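PDB 3LSO: putative membrane anchored protein from Corynebacterium diphtheriae, which is of unknown function but is probably a membrane-anchored, cell-surface protein built of consecutive beta domains. Local coordinates for residues Tyr338-Asn343 and Phe429-Tyr434; Leu363-Ser368 and Glu391-Phe396; Pro380-Glu385 and Lys441-Ile446. One frame throughout, in Å; residues are numbered along the deposited sequence.

Contact 1. Residues Tyr338-Asn343 and Phe429-Tyr434; sequences YEIGIN and FQMGVY
Strands 338-343 and 429-434 form an antiparallel pair inside the C-terminal beta domain, the N-to-C directions of the two segments 153° apart, and a classic beta bulge interrupts the pairing at one end. The bulge is defined by Tyr-434 O, which accepts from both Tyr-338 N (2.8 Å) and Glu-339 N (3.0 Å). Beyond it the backbone bonds run in regular pairs through Gly-341 and Gly-432 to Asn-343 and Gln-430.

Polar side chains continue that last pair. Asn-343 and Gln-430 lie side by side with amide planes 30° apart, and Asn-343 ND2 donates to Gln-430 OE1 over 2.9 Å, within the plane of its own amide. Asn-343 OD1 is taken by Asn-390 N, consistent with the modelled orientation of the amide.

Apolar contacts occupy the other face of the sheet. There Ile-340 and selenomethionine Met-431 run alongside each other, and Ile-340 CD1 meets Met-431 CE; Val-412 of strand 410-417 packs on both.

Aromatic packing marks the bulge. Tyr-338 turns an edge to the face of Tyr-434, with centroids 4.7 Å apart and planes at 59°, so that Tyr-338 CD2 sits over the centre of the Tyr-434 ring, 3.3 Å above its plane.

Contact 2. Residues Leu363-Ser368 and Glu391-Phe396; sequences LATTGS and ESYRGF
Gly-395 O is doubly satisfied: Ala-364 N reaches it nearly along the C=O axis (2.9 Å), and Thr-365 N meets a lone pair with an almost straight bond, 177° at the hydrogen. In return Gly-395 N donates to Thr-365 O at 2.8 Å. Where strand pairing gives way to loop, Tyr-393 O likewise has two donors, Gly-367 N and Arg-394 NH1.

The arginine chain bends at chi2 (-69°) and folds back, so that Arg-394 NH1 also reaches Glu-391 O at 2.6 Å; both acceptors lie close to the guanidinium plane. Thr-366 CG2, anti to its backbone N, sits 3.6 Å above one face of that group, toward the rim.

The hydroxyls of Thr-365 and Tyr-393 both pair with the carboxylate of Glu-339, Thr-365 OG1 with OE2 and Tyr-393 OH with OE1. Between these two residues, Thr-365 CG2 touches the edge of the tyrosine ring, 3.9 Å from Tyr-393 CE2. Apolar packing lies on the opposite side of the strands, where Leu-363 CG rests over a face of the Phe-396 ring.

With a one-residue shift in register, Ala-364 and Thr-365 facing Gly-395 make a classic beta bulge between antiparallel strands 361-366 and 394-398 of the C-terminal domain.

Contact 3. Residues Pro380-Glu385 and Lys441-Ile446; sequences PEWKNE and KDLVSI
Lys-441 is the centre of this contact, reaching from strand 440-453 to the loop segment 380-385, whose residues 382-384 form a short 3-10 turn. Its CG is anti to the carbonyl carbon (chi1 -57°), and bends at chi2 and chi4 bring the ammonium end to the backbone of Pro-380. There Lys-441 NZ donates to Pro-380 O over 2.7 Å, approaching from above the carbonyl plane, 51° out of it.

Glu-385 crosses the lysine at about a right angle. Its own chain is bent at chi2 (-58°), and the carboxylate meets the aliphatic middle of the lysine before the charge: Glu-385 OE2 is 3.3 Å from Lys-441 CD but 4.0 Å from Lys-441 NZ, a long salt bridge. Glu-381, just before the 3-10 turn, has an extended chain that leaves Glu-381 OE1 4.4 Å from Lys-441 NZ, near but beyond a salt bridge.

Trp-382 slides past the lysine in the opposite direction, toward the strand. The benzo end of its indole does the touching: Trp-382 CZ3 lies 4.0 Å from Lys-441 CB, and Trp-382 CH2 brings the ring edge to Asp-442 O at 3.8 Å. Leu-443 CG makes a looser contact with CZ3. One indole face carries Pro-380 CB, 3.6 Å above the plane and offset toward the rim. At the pyrrole end, NE1 bonds to Glu-339 OE1 of strand 335-343, which would help to hold the rotation of the indole.

The loop is thus packed on the sheet by the indole and tied to it by hydrogen bonds from Lys-441 NZ and Trp-382 NE1. Since the ammonium's closest polar contact here is the uncharged carbonyl Pro-380 O, the two carboxylates probably act on it mainly through longer-range electrostatics, which would tend to stabilise its charged form.

In the fold
All three contacts involve one mixed, branched sheet in the C-terminal part of this elongated chain; in contact 3 a loop packs on it. Contact 1 joins strands 335-343 and 425-435. Contact 2 pairs strands 394-398 and 361-366, the former next to 335-343, and contact 3 includes strand 440-453, next to 425-435. The centres of contact 1 and contact 2 are about 9 Å apart, those of contact 1 and contact 3 about 8 Å, and those of contact 2 and contact 3 about 11 Å. Along the chain contact 2 is nested within contact 1, whereas contact 3 crosses both. Glu-339, from contact 1, has partners in both other contacts, consistent with these distant segments forming one unit.

Contact 1. Residues Tyr338-Asn343 and Phe429-Tyr434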
ATOM      1  N   TYR B 338      -9.569 -19.509 -39.400  1.00 16.73           N
ATOM      2  CA  TYR B 338      -9.315 -20.810 -39.976  1.00 16.48           C
ATOM      3  C   TYR B 338      -8.999 -21.861 -38.925  1.00 16.88           C
ATOM      4  O   TYR B 338      -9.764 -22.795 -38.797  1.00 17.77           O
ATOM      5  CB  TYR B 338      -8.187 -20.700 -40.994  1.00 16.33           C
ATOM      6  CG  TYR B 338      -8.324 -19.488 -41.887  1.00 17.51           C
ATOM      7  CD1 TYR B 338      -9.529 -19.240 -42.556  1.00 14.68           C
ATOM      8  CD2 TYR B 338      -7.259 -18.580 -42.071  1.00 18.56           C
ATOM      9  CE1 TYR B 338      -9.695 -18.161 -43.372  1.00 13.09           C
ATOM     10  CE2 TYR B 338      -7.426 -17.466 -42.910  1.00 18.15           C
ATOM     11  CZ  TYR B 338      -8.672 -17.282 -43.551  1.00 16.37           C
ATOM     12  OH  TYR B 338      -8.915 -16.226 -44.386  1.00 17.41           O
ATOM     13  N   GLU B 339      -7.866 -21.756 -38.216  1.00 16.77           N
ATOM     14  CA  GLU B 339      -7.525 -22.724 -37.152  1.00 16.73           C
ATOM     15  C   GLU B 339      -7.490 -22.083 -35.811  1.00 16.08           C
ATOM     16  O   GLU B 339      -7.082 -20.927 -35.673  1.00 16.16           O
ATOM     17  CB  GLU B 339      -6.137 -23.291 -37.325  1.00 16.73           C
ATOM     18  CG  GLU B 339      -6.065 -24.738 -37.550  1.00 17.38           C
ATOM     19  CD  GLU B 339      -4.623 -25.166 -37.659  1.00 18.65           C
ATOM     20  OE1 GLU B 339      -3.789 -24.729 -36.802  1.00 14.16           O
ATOM     21  OE2 GLU B 339      -4.328 -25.906 -38.626  1.00 20.42           O
ATOM     22  N   ILE B 340      -7.870 -22.863 -34.812  1.00 15.30           N
ATOM     23  CA  ILE B 340      -7.572 -22.510 -33.433  1.00 13.31           C
ATOM     24  C   ILE B 340      -7.188 -23.795 -32.740  1.00 13.18           C
ATOM     25  O   ILE B 340      -7.626 -24.879 -33.138  1.00 12.42           O
ATOM     26  CB  ILE B 340      -8.737 -21.779 -32.719  1.00 13.01           C
ATOM     27  CG1 ILE B 340      -9.942 -22.683 -32.566  1.00 11.23           C
ATOM     28  CG2 ILE B 340      -9.085 -20.483 -33.424  1.00 10.43           C
ATOM     29  CD1 ILE B 340     -10.888 -22.175 -31.543  1.00 11.09           C
ATOM     30  N   GLY B 341      -6.316 -23.683 -31.754  1.00 13.42           N
ATOM     31  CA  GLY B 341      -5.984 -24.840 -30.930  1.00 14.25           C
ATOM     32  C   GLY B 341      -5.194 -24.395 -29.733  1.00 14.37           C
ATOM     33  O   GLY B 341      -4.615 -23.291 -29.759  1.00 14.71           O
ATOM     34  N   ILE B 342      -5.180 -25.225 -28.683  1.00 13.99           N
ATOM     35  CA  ILE B 342      -4.321 -24.977 -27.517  1.00 13.81           C
ATOM     36  C   ILE B 342      -2.917 -25.567 -27.706  1.00 13.79           C
ATOM     37  O   ILE B 342      -2.782 -26.738 -28.075  1.00 13.52           O
ATOM     38  CB  ILE B 342      -4.924 -25.579 -26.240  1.00 13.92           C
ATOM     39  CG1 ILE B 342      -6.213 -24.860 -25.879  1.00 13.86           C
ATOM     40  CG2 ILE B 342      -3.915 -25.509 -25.068  1.00 13.57           C
ATOM     41  CD1 ILE B 342      -7.264 -25.809 -25.339  1.00 15.32           C
ATOM     42  N   ASN B 343      -1.893 -24.758 -27.426  1.00 13.73           N
ATOM     43  CA  ASN B 343      -0.481 -25.173 -27.474  1.00 13.65           C
ATOM     44  C   ASN B 343       0.094 -25.131 -26.063  1.00 14.15           C
ATOM     45  O   ASN B 343       0.173 -24.070 -25.432  1.00 14.20           O
ATOM     46  CB  ASN B 343       0.326 -24.234 -28.380  1.00 13.16           C
ATOM     47  CG  ASN B 343       1.791 -24.685 -28.574  1.00 11.94           C
ATOM     48  OD1 ASN B 343       2.056 -25.735 -29.145  1.00 13.25           O
ATOM     49  ND2 ASN B 343       2.729 -23.868 -28.142  1.00  6.20           N
ATOM     50  N   PHE B 429      -0.730 -21.798 -20.883  1.00 15.25           N
ATOM     51  CA  PHE B 429      -1.041 -22.359 -22.177  1.00 15.53           C
ATOM     52  C   PHE B 429      -1.143 -21.268 -23.248  1.00 16.21           C
ATOM     53  O   PHE B 429      -1.349 -20.086 -22.934  1.00 16.84           O
ATOM     54  CB  PHE B 429      -2.305 -23.187 -22.075  1.00 15.16           C
ATOM     55  CG  PHE B 429      -2.133 -24.398 -21.232  1.00 15.46           C
ATOM     56  CD1 PHE B 429      -1.851 -25.618 -21.801  1.00 13.97           C
ATOM     57  CD2 PHE B 429      -2.205 -24.315 -19.850  1.00 18.11           C
ATOM     58  CE1 PHE B 429      -1.677 -26.735 -21.029  1.00 13.42           C
ATOM     59  CE2 PHE B 429      -2.030 -25.457 -19.057  1.00 15.86           C
ATOM     60  CZ  PHE B 429      -1.765 -26.659 -19.657  1.00 13.81           C
ATOM     61  N   GLN B 430      -0.978 -21.651 -24.507  1.00 16.31           N
ATOM     62  CA  GLN B 430      -1.125 -20.698 -25.595  1.00 16.80           C
ATOM     63  C   GLN B 430      -2.259 -21.102 -26.487  1.00 17.17           C
ATOM     64  O   GLN B 430      -2.627 -22.285 -26.533  1.00 18.00           O
ATOM     65  CB  GLN B 430       0.153 -20.664 -26.426  1.00 16.61           C
ATOM     66  CG  GLN B 430       1.385 -20.186 -25.649  1.00 16.68           C
ATOM     67  CD  GLN B 430       2.644 -20.197 -26.489  1.00 16.44           C
ATOM     68  OE1 GLN B 430       2.884 -21.116 -27.270  1.00 16.50           O
ATOM     69  NE2 GLN B 430       3.457 -19.167 -26.339  1.00 18.05           N
HETATM   70  N   MSE B 431      -2.806 -20.144 -27.227  1.00 17.53           N
HETATM   71  CA  MSE B 431      -3.694 -20.473 -28.364  1.00 17.62           C
HETATM   72  C   MSE B 431      -2.926 -20.260 -29.649  1.00 17.56           C
HETATM   73  O   MSE B 431      -2.265 -19.212 -29.825  1.00 18.21           O
HETATM   74  CB  MSE B 431      -4.943 -19.595 -28.389  1.00 17.64           C
HETATM   75  CG  MSE B 431      -6.128 -20.202 -29.170  1.00 19.66           C
HETATM   76 SE   MSE B 431      -7.650 -18.995 -29.107  0.75 22.30          SE
HETATM   77  CE  MSE B 431      -9.043 -20.261 -29.416  1.00 20.49           C
ATOM     78  N   GLY B 432      -2.989 -21.253 -30.528  1.00 17.24           N
ATOM     79  CA  GLY B 432      -2.519 -21.118 -31.911  1.00 17.61           C
ATOM     80  C   GLY B 432      -3.682 -20.546 -32.721  1.00 18.35           C
ATOM     81  O   GLY B 432      -4.827 -20.968 -32.527  1.00 18.89           O
ATOM     82  N   VAL B 433      -3.427 -19.560 -33.584  1.00 17.81           N
ATOM     83  CA  VAL B 433      -4.492 -19.034 -34.429  1.00 17.85           C
ATOM     84  C   VAL B 433      -4.013 -18.831 -35.845  1.00 17.53           C
ATOM     85  O   VAL B 433      -2.867 -18.455 -36.077  1.00 17.30           O
ATOM     86  CB  VAL B 433      -5.046 -17.706 -33.917  1.00 17.68           C
ATOM     87  CG1 VAL B 433      -5.592 -17.897 -32.572  1.00 20.55           C
ATOM     88  CG2 VAL B 433      -3.942 -16.687 -33.819  1.00 18.40           C
ATOM     89  N   TYR B 434      -4.910 -19.065 -36.789  1.00 16.89           N
ATOM     90  CA  TYR B 434      -4.650 -18.758 -38.182  1.00 16.52           C
ATOM     91  C   TYR B 434      -5.975 -18.171 -38.607  1.00 16.86           C
ATOM     92  O   TYR B 434      -7.006 -18.880 -38.550  1.00 16.85           O
ATOM     93  CB  TYR B 434      -4.323 -20.039 -38.962  1.00 16.07           C
ATOM     94  CG  TYR B 434      -4.222 -19.896 -40.452  1.00 15.82           C
ATOM     95  CD1 TYR B 434      -3.620 -18.764 -41.036  1.00 17.27           C
ATOM     96  CD2 TYR B 434      -4.701 -20.902 -41.301  1.00 15.87           C
ATOM     97  CE1 TYR B 434      -3.530 -18.631 -42.432  1.00 15.67           C
ATOM     98  CE2 TYR B 434      -4.607 -20.785 -42.709  1.00 16.13           C
ATOM     99  CZ  TYR B 434      -4.026 -19.648 -43.245  1.00 16.76           C
ATOM    100  OH  TYR B 434      -3.909 -19.525 -44.586  1.00 19.95           O
TER

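Contact 2. Residues Leu363-Ser368 and Glu391-Phe396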
ATOM      1  N   LEU B 363     -10.196 -31.860 -36.992  1.00 12.84           N
ATOM      2  CA  LEU B 363      -8.873 -31.727 -36.426  1.00 13.73           C
ATOM      3  C   LEU B 363      -7.879 -31.878 -37.533  1.00 13.77           C
ATOM      4  O   LEU B 363      -7.500 -32.989 -37.860  1.00 14.91           O
ATOM      5  CB  LEU B 363      -8.595 -32.816 -35.394  1.00 14.15           C
ATOM      6  CG  LEU B 363      -7.424 -32.596 -34.434  1.00 15.75           C
ATOM      7  CD1 LEU B 363      -7.580 -33.595 -33.309  1.00 18.05           C
ATOM      8  CD2 LEU B 363      -6.038 -32.690 -35.085  1.00 15.90           C
ATOM      9  N   ALA B 364      -7.421 -30.770 -38.079  1.00 13.85           N
ATOM     10  CA  ALA B 364      -6.553 -30.807 -39.236  1.00 14.08           C
ATOM     11  C   ALA B 364      -5.073 -30.840 -38.889  1.00 14.21           C
ATOM     12  O   ALA B 364      -4.303 -31.475 -39.588  1.00 14.39           O
ATOM     13  CB  ALA B 364      -6.836 -29.622 -40.107  1.00 14.00           C
ATOM     14  N   THR B 365      -4.670 -30.118 -37.850  1.00 14.46           N
ATOM     15  CA  THR B 365      -3.255 -30.020 -37.512  1.00 15.18           C
ATOM     16  C   THR B 365      -2.849 -30.731 -36.201  1.00 15.67           C
ATOM     17  O   THR B 365      -3.466 -30.520 -35.121  1.00 16.63           O
ATOM     18  CB  THR B 365      -2.857 -28.592 -37.452  1.00 14.82           C
ATOM     19  OG1 THR B 365      -2.996 -28.069 -38.760  1.00 16.58           O
ATOM     20  CG2 THR B 365      -1.414 -28.463 -37.064  1.00 15.92           C
ATOM     21  N   THR B 366      -1.824 -31.573 -36.305  1.00 14.51           N
ATOM     22  CA  THR B 366      -1.295 -32.250 -35.162  1.00 14.16           C
ATOM     23  C   THR B 366       0.167 -31.856 -35.121  1.00 14.80           C
ATOM     24  O   THR B 366       0.887 -32.045 -36.105  1.00 15.31           O
ATOM     25  CB  THR B 366      -1.409 -33.765 -35.343  1.00 14.17           C
ATOM     26  OG1 THR B 366      -2.774 -34.115 -35.640  1.00 13.74           O
ATOM     27  CG2 THR B 366      -0.908 -34.486 -34.102  1.00 11.87           C
ATOM     28  N   GLY B 367       0.613 -31.319 -33.990  1.00 14.64           N
ATOM     29  CA  GLY B 367       1.943 -30.756 -33.916  1.00 14.39           C
ATOM     30  C   GLY B 367       1.966 -29.573 -34.852  1.00 14.77           C
ATOM     31  O   GLY B 367       1.174 -28.651 -34.722  1.00 15.93           O
ATOM     32  N   SER B 368       2.855 -29.576 -35.821  1.00 14.96           N
ATOM     33  CA  SER B 368       2.881 -28.455 -36.755  1.00 14.72           C
ATOM     34  C   SER B 368       2.573 -28.960 -38.148  1.00 15.32           C
ATOM     35  O   SER B 368       2.740 -28.243 -39.126  1.00 16.40           O
ATOM     36  CB  SER B 368       4.247 -27.811 -36.733  1.00 13.94           C
ATOM     37  OG  SER B 368       5.173 -28.760 -37.153  1.00 11.06           O
ATOM     38  N   GLU B 391       4.356 -30.674 -30.054  1.00 20.27           N
ATOM     39  CA  GLU B 391       3.608 -31.936 -30.135  1.00 20.94           C
ATOM     40  C   GLU B 391       2.235 -31.901 -29.454  1.00 19.79           C
ATOM     41  O   GLU B 391       1.378 -32.706 -29.764  1.00 20.12           O
ATOM     42  CB  GLU B 391       4.445 -33.097 -29.571  1.00 21.88           C
ATOM     43  CG  GLU B 391       5.772 -33.343 -30.330  1.00 28.37           C
ATOM     44  CD  GLU B 391       6.899 -34.037 -29.468  1.00 36.64           C
ATOM     45  OE1 GLU B 391       6.990 -33.817 -28.220  1.00 37.53           O
ATOM     46  OE2 GLU B 391       7.718 -34.797 -30.065  1.00 39.38           O
ATOM     47  N   SER B 392       2.022 -30.981 -28.525  1.00 19.13           N
ATOM     48  CA  SER B 392       0.761 -30.934 -27.806  1.00 18.68           C
ATOM     49  C   SER B 392      -0.361 -30.280 -28.613  1.00 18.67           C
ATOM     50  O   SER B 392      -1.524 -30.440 -28.303  1.00 19.21           O
ATOM     51  CB  SER B 392       0.939 -30.162 -26.508  1.00 18.64           C
ATOM     52  OG  SER B 392       1.233 -28.789 -26.754  1.00 19.75           O
ATOM     53  N   TYR B 393      -0.014 -29.512 -29.633  1.00 18.38           N
ATOM     54  CA  TYR B 393      -0.994 -28.694 -30.310  1.00 18.12           C
ATOM     55  C   TYR B 393      -1.863 -29.550 -31.189  1.00 17.89           C
ATOM     56  O   TYR B 393      -1.343 -30.460 -31.881  1.00 18.67           O
ATOM     57  CB  TYR B 393      -0.280 -27.690 -31.184  1.00 18.54           C
ATOM     58  CG  TYR B 393      -1.180 -26.793 -31.970  1.00 19.33           C
ATOM     59  CD1 TYR B 393      -1.713 -25.642 -31.390  1.00 20.28           C
ATOM     60  CD2 TYR B 393      -1.468 -27.065 -33.310  1.00 20.07           C
ATOM     61  CE1 TYR B 393      -2.520 -24.786 -32.122  1.00 21.70           C
ATOM     62  CE2 TYR B 393      -2.284 -26.219 -34.048  1.00 21.01           C
ATOM     63  CZ  TYR B 393      -2.799 -25.079 -33.448  1.00 21.79           C
ATOM     64  OH  TYR B 393      -3.596 -24.226 -34.156  1.00 23.36           O
ATOM     65  N   ARG B 394      -3.162 -29.251 -31.173  1.00 16.02           N
ATOM     66  CA  ARG B 394      -4.113 -29.867 -32.058  1.00 15.26           C
ATOM     67  C   ARG B 394      -4.975 -28.741 -32.550  1.00 15.52           C
ATOM     68  O   ARG B 394      -5.666 -28.104 -31.742  1.00 15.25           O
ATOM     69  CB  ARG B 394      -4.997 -30.853 -31.320  1.00 15.23           C
ATOM     70  CG  ARG B 394      -4.261 -32.023 -30.667  1.00 15.59           C
ATOM     71  CD  ARG B 394      -3.700 -32.968 -31.696  1.00 13.71           C
ATOM     72  NE  ARG B 394      -3.130 -34.129 -31.054  1.00 13.57           N
ATOM     73  CZ  ARG B 394      -1.905 -34.183 -30.540  1.00 14.75           C
ATOM     74  NH1 ARG B 394      -1.094 -33.117 -30.578  1.00 12.32           N
ATOM     75  NH2 ARG B 394      -1.501 -35.316 -29.973  1.00 13.14           N
ATOM     76  N   GLY B 395      -4.948 -28.502 -33.873  1.00 15.26           N
ATOM     77  CA  GLY B 395      -5.664 -27.383 -34.487  1.00 14.34           C
ATOM     78  C   GLY B 395      -6.897 -27.758 -35.293  1.00 14.19           C
ATOM     79  O   GLY B 395      -6.857 -28.637 -36.159  1.00 14.51           O
ATOM     80  N   PHE B 396      -7.976 -27.039 -35.038  1.00 13.88           N
ATOM     81  CA  PHE B 396      -9.305 -27.404 -35.502  1.00 14.01           C
ATOM     82  C   PHE B 396      -9.844 -26.412 -36.494  1.00 14.07           C
ATOM     83  O   PHE B 396      -9.632 -25.209 -36.343  1.00 15.44           O
ATOM     84  CB  PHE B 396     -10.237 -27.414 -34.302  1.00 13.85           C
ATOM     85  CG  PHE B 396      -9.926 -28.501 -33.302  1.00 14.30           C
ATOM     86  CD1 PHE B 396     -10.583 -29.741 -33.371  1.00 13.06           C
ATOM     87  CD2 PHE B 396      -8.996 -28.276 -32.275  1.00 14.30           C
ATOM     88  CE1 PHE B 396     -10.310 -30.748 -32.433  1.00 15.23           C
ATOM     89  CE2 PHE B 396      -8.718 -29.264 -31.330  1.00 14.99           C
ATOM     90  CZ  PHE B 396      -9.382 -30.514 -31.399  1.00 15.06           C
TER

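Contact 3. Residues Pro380-Glu385 and Lys441-Ile446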
ATOM      1  N   PRO B 380      -2.250 -23.856 -42.634  1.00 17.34           N
ATOM      2  CA  PRO B 380      -1.613 -22.750 -41.943  1.00 17.17           C
ATOM      3  C   PRO B 380      -0.118 -22.728 -42.174  1.00 17.47           C
ATOM      4  O   PRO B 380       0.538 -21.745 -41.875  1.00 17.39           O
ATOM      5  CB  PRO B 380      -1.883 -23.060 -40.486  1.00 16.99           C
ATOM      6  CG  PRO B 380      -1.933 -24.493 -40.441  1.00 17.66           C
ATOM      7  CD  PRO B 380      -2.679 -24.882 -41.681  1.00 17.85           C
ATOM      8  N   GLU B 381       0.420 -23.816 -42.694  1.00 18.14           N
ATOM      9  CA  GLU B 381       1.827 -23.867 -43.068  1.00 19.12           C
ATOM     10  C   GLU B 381       2.750 -23.346 -41.970  1.00 19.10           C
ATOM     11  O   GLU B 381       3.550 -22.410 -42.193  1.00 19.60           O
ATOM     12  CB  GLU B 381       2.066 -23.136 -44.376  1.00 18.96           C
ATOM     13  CG  GLU B 381       1.608 -23.936 -45.568  1.00 21.79           C
ATOM     14  CD  GLU B 381       1.700 -23.159 -46.868  1.00 24.98           C
ATOM     15  OE1 GLU B 381       1.898 -21.923 -46.832  1.00 25.79           O
ATOM     16  OE2 GLU B 381       1.557 -23.794 -47.932  1.00 26.92           O
ATOM     17  N   TRP B 382       2.622 -23.985 -40.803  1.00 18.47           N
ATOM     18  CA  TRP B 382       3.376 -23.661 -39.605  1.00 18.19           C
ATOM     19  C   TRP B 382       4.834 -23.955 -39.793  1.00 19.54           C
ATOM     20  O   TRP B 382       5.650 -23.383 -39.100  1.00 20.29           O
ATOM     21  CB  TRP B 382       2.902 -24.497 -38.420  1.00 17.68           C
ATOM     22  CG  TRP B 382       1.542 -24.168 -37.869  1.00 13.83           C
ATOM     23  CD1 TRP B 382       0.422 -24.924 -37.974  1.00 12.75           C
ATOM     24  CD2 TRP B 382       1.175 -23.005 -37.134  1.00 10.80           C
ATOM     25  NE1 TRP B 382      -0.627 -24.314 -37.355  1.00 13.09           N
ATOM     26  CE2 TRP B 382      -0.191 -23.131 -36.819  1.00 12.17           C
ATOM     27  CE3 TRP B 382       1.870 -21.861 -36.709  1.00  9.96           C
ATOM     28  CZ2 TRP B 382      -0.887 -22.158 -36.077  1.00 11.62           C
ATOM     29  CZ3 TRP B 382       1.193 -20.902 -35.979  1.00 10.40           C
ATOM     30  CH2 TRP B 382      -0.179 -21.055 -35.665  1.00 11.14           C
ATOM     31  N   LYS B 383       5.162 -24.849 -40.722  1.00 20.81           N
ATOM     32  CA  LYS B 383       6.530 -25.288 -40.921  1.00 21.68           C
ATOM     33  C   LYS B 383       7.363 -24.163 -41.494  1.00 22.03           C
ATOM     34  O   LYS B 383       8.585 -24.286 -41.616  1.00 23.13           O
ATOM     35  CB  LYS B 383       6.577 -26.511 -41.849  1.00 22.24           C
ATOM     36  CG  LYS B 383       6.489 -26.171 -43.343  1.00 23.90           C
ATOM     37  CD  LYS B 383       5.762 -27.206 -44.175  1.00 26.53           C
ATOM     38  CE  LYS B 383       5.603 -26.705 -45.611  1.00 29.03           C
ATOM     39  NZ  LYS B 383       4.901 -27.675 -46.525  1.00 30.66           N
ATOM     40  N   ASN B 384       6.723 -23.072 -41.877  1.00 22.19           N
ATOM     41  CA  ASN B 384       7.482 -21.948 -42.437  1.00 22.61           C
ATOM     42  C   ASN B 384       7.456 -20.761 -41.511  1.00 23.04           C
ATOM     43  O   ASN B 384       7.989 -19.699 -41.863  1.00 23.13           O
ATOM     44  CB  ASN B 384       6.951 -21.491 -43.803  1.00 22.17           C
ATOM     45  CG  ASN B 384       6.923 -22.589 -44.827  1.00 21.22           C
ATOM     46  OD1 ASN B 384       7.794 -23.469 -44.878  1.00 20.14           O
ATOM     47  ND2 ASN B 384       5.915 -22.533 -45.680  1.00 20.73           N
ATOM     48  N   GLU B 385       6.797 -20.926 -40.362  1.00 23.13           N
ATOM     49  CA  GLU B 385       6.804 -19.912 -39.318  1.00 23.59           C
ATOM     50  C   GLU B 385       8.034 -20.142 -38.496  1.00 23.88           C
ATOM     51  O   GLU B 385       8.516 -21.270 -38.403  1.00 24.05           O
ATOM     52  CB  GLU B 385       5.583 -20.032 -38.432  1.00 23.18           C
ATOM     53  CG  GLU B 385       4.300 -19.870 -39.168  1.00 25.14           C
ATOM     54  CD  GLU B 385       4.211 -18.541 -39.886  1.00 28.52           C
ATOM     55  OE1 GLU B 385       4.148 -17.505 -39.188  1.00 27.88           O
ATOM     56  OE2 GLU B 385       4.196 -18.539 -41.148  1.00 30.11           O
ATOM     57  N   LYS B 441      -0.760 -15.750 -38.522  1.00 17.84           N
ATOM     58  CA  LYS B 441      -0.569 -16.972 -37.773  1.00 18.69           C
ATOM     59  C   LYS B 441       0.145 -16.552 -36.500  1.00 19.22           C
ATOM     60  O   LYS B 441       1.122 -15.787 -36.550  1.00 19.61           O
ATOM     61  CB  LYS B 441       0.296 -17.972 -38.569  1.00 19.03           C
ATOM     62  CG  LYS B 441      -0.235 -18.345 -39.971  1.00 19.22           C
ATOM     63  CD  LYS B 441       0.885 -18.573 -40.993  1.00 18.93           C
ATOM     64  CE  LYS B 441       0.333 -18.554 -42.410  1.00 21.18           C
ATOM     65  NZ  LYS B 441       1.029 -19.492 -43.330  1.00 24.74           N
ATOM     66  N   ASP B 442      -0.327 -17.033 -35.359  1.00 19.49           N
ATOM     67  CA  ASP B 442       0.208 -16.578 -34.092  1.00 20.33           C
ATOM     68  C   ASP B 442       0.035 -17.630 -32.991  1.00 20.32           C
ATOM     69  O   ASP B 442      -0.910 -18.452 -33.033  1.00 20.97           O
ATOM     70  CB  ASP B 442      -0.516 -15.296 -33.709  1.00 20.87           C
ATOM     71  CG  ASP B 442       0.259 -14.443 -32.709  1.00 24.70           C
ATOM     72  OD1 ASP B 442       1.346 -14.892 -32.236  1.00 24.32           O
ATOM     73  OD2 ASP B 442      -0.243 -13.303 -32.419  1.00 29.04           O
ATOM     74  N   LEU B 443       0.952 -17.622 -32.018  1.00 19.35           N
ATOM     75  CA  LEU B 443       0.795 -18.399 -30.798  1.00 18.17           C
ATOM     76  C   LEU B 443       0.756 -17.404 -29.659  1.00 18.85           C
ATOM     77  O   LEU B 443       1.686 -16.604 -29.487  1.00 19.10           O
ATOM     78  CB  LEU B 443       1.921 -19.395 -30.631  1.00 17.10           C
ATOM     79  CG  LEU B 443       1.876 -20.561 -31.618  1.00 16.69           C
ATOM     80  CD1 LEU B 443       3.247 -21.165 -31.817  1.00 15.32           C
ATOM     81  CD2 LEU B 443       0.876 -21.656 -31.212  1.00 16.79           C
ATOM     82  N   VAL B 444      -0.339 -17.412 -28.901  1.00 19.11           N
ATOM     83  CA  VAL B 444      -0.559 -16.346 -27.923  1.00 18.80           C
ATOM     84  C   VAL B 444      -0.725 -16.888 -26.512  1.00 18.92           C
ATOM     85  O   VAL B 444      -1.660 -17.657 -26.234  1.00 18.87           O
ATOM     86  CB  VAL B 444      -1.791 -15.521 -28.270  1.00 18.61           C
ATOM     87  CG1 VAL B 444      -1.897 -14.363 -27.316  1.00 18.00           C
ATOM     88  CG2 VAL B 444      -1.714 -15.048 -29.704  1.00 18.62           C
ATOM     89  N   SER B 445       0.192 -16.477 -25.634  1.00 18.42           N
ATOM     90  CA  SER B 445       0.172 -16.854 -24.225  1.00 18.03           C
ATOM     91  C   SER B 445      -1.053 -16.298 -23.546  1.00 17.82           C
ATOM     92  O   SER B 445      -1.338 -15.104 -23.667  1.00 18.67           O
ATOM     93  CB  SER B 445       1.406 -16.307 -23.535  1.00 17.86           C
ATOM     94  OG  SER B 445       2.549 -16.886 -24.120  1.00 17.99           O
ATOM     95  N   ILE B 446      -1.782 -17.163 -22.849  1.00 17.09           N
ATOM     96  CA  ILE B 446      -3.023 -16.765 -22.207  1.00 16.79           C
ATOM     97  C   ILE B 446      -2.789 -16.787 -20.712  1.00 17.46           C
ATOM     98  O   ILE B 446      -2.726 -17.860 -20.105  1.00 19.19           O
ATOM     99  CB  ILE B 446      -4.235 -17.631 -22.666  1.00 16.24           C
ATOM    100  CG1 ILE B 446      -4.580 -17.300 -24.120  1.00 15.29           C
ATOM    101  CG2 ILE B 446      -5.480 -17.323 -21.852  1.00 16.18           C
ATOM    102  CD1 ILE B 446      -5.540 -18.232 -24.702  1.00 13.75           C
TER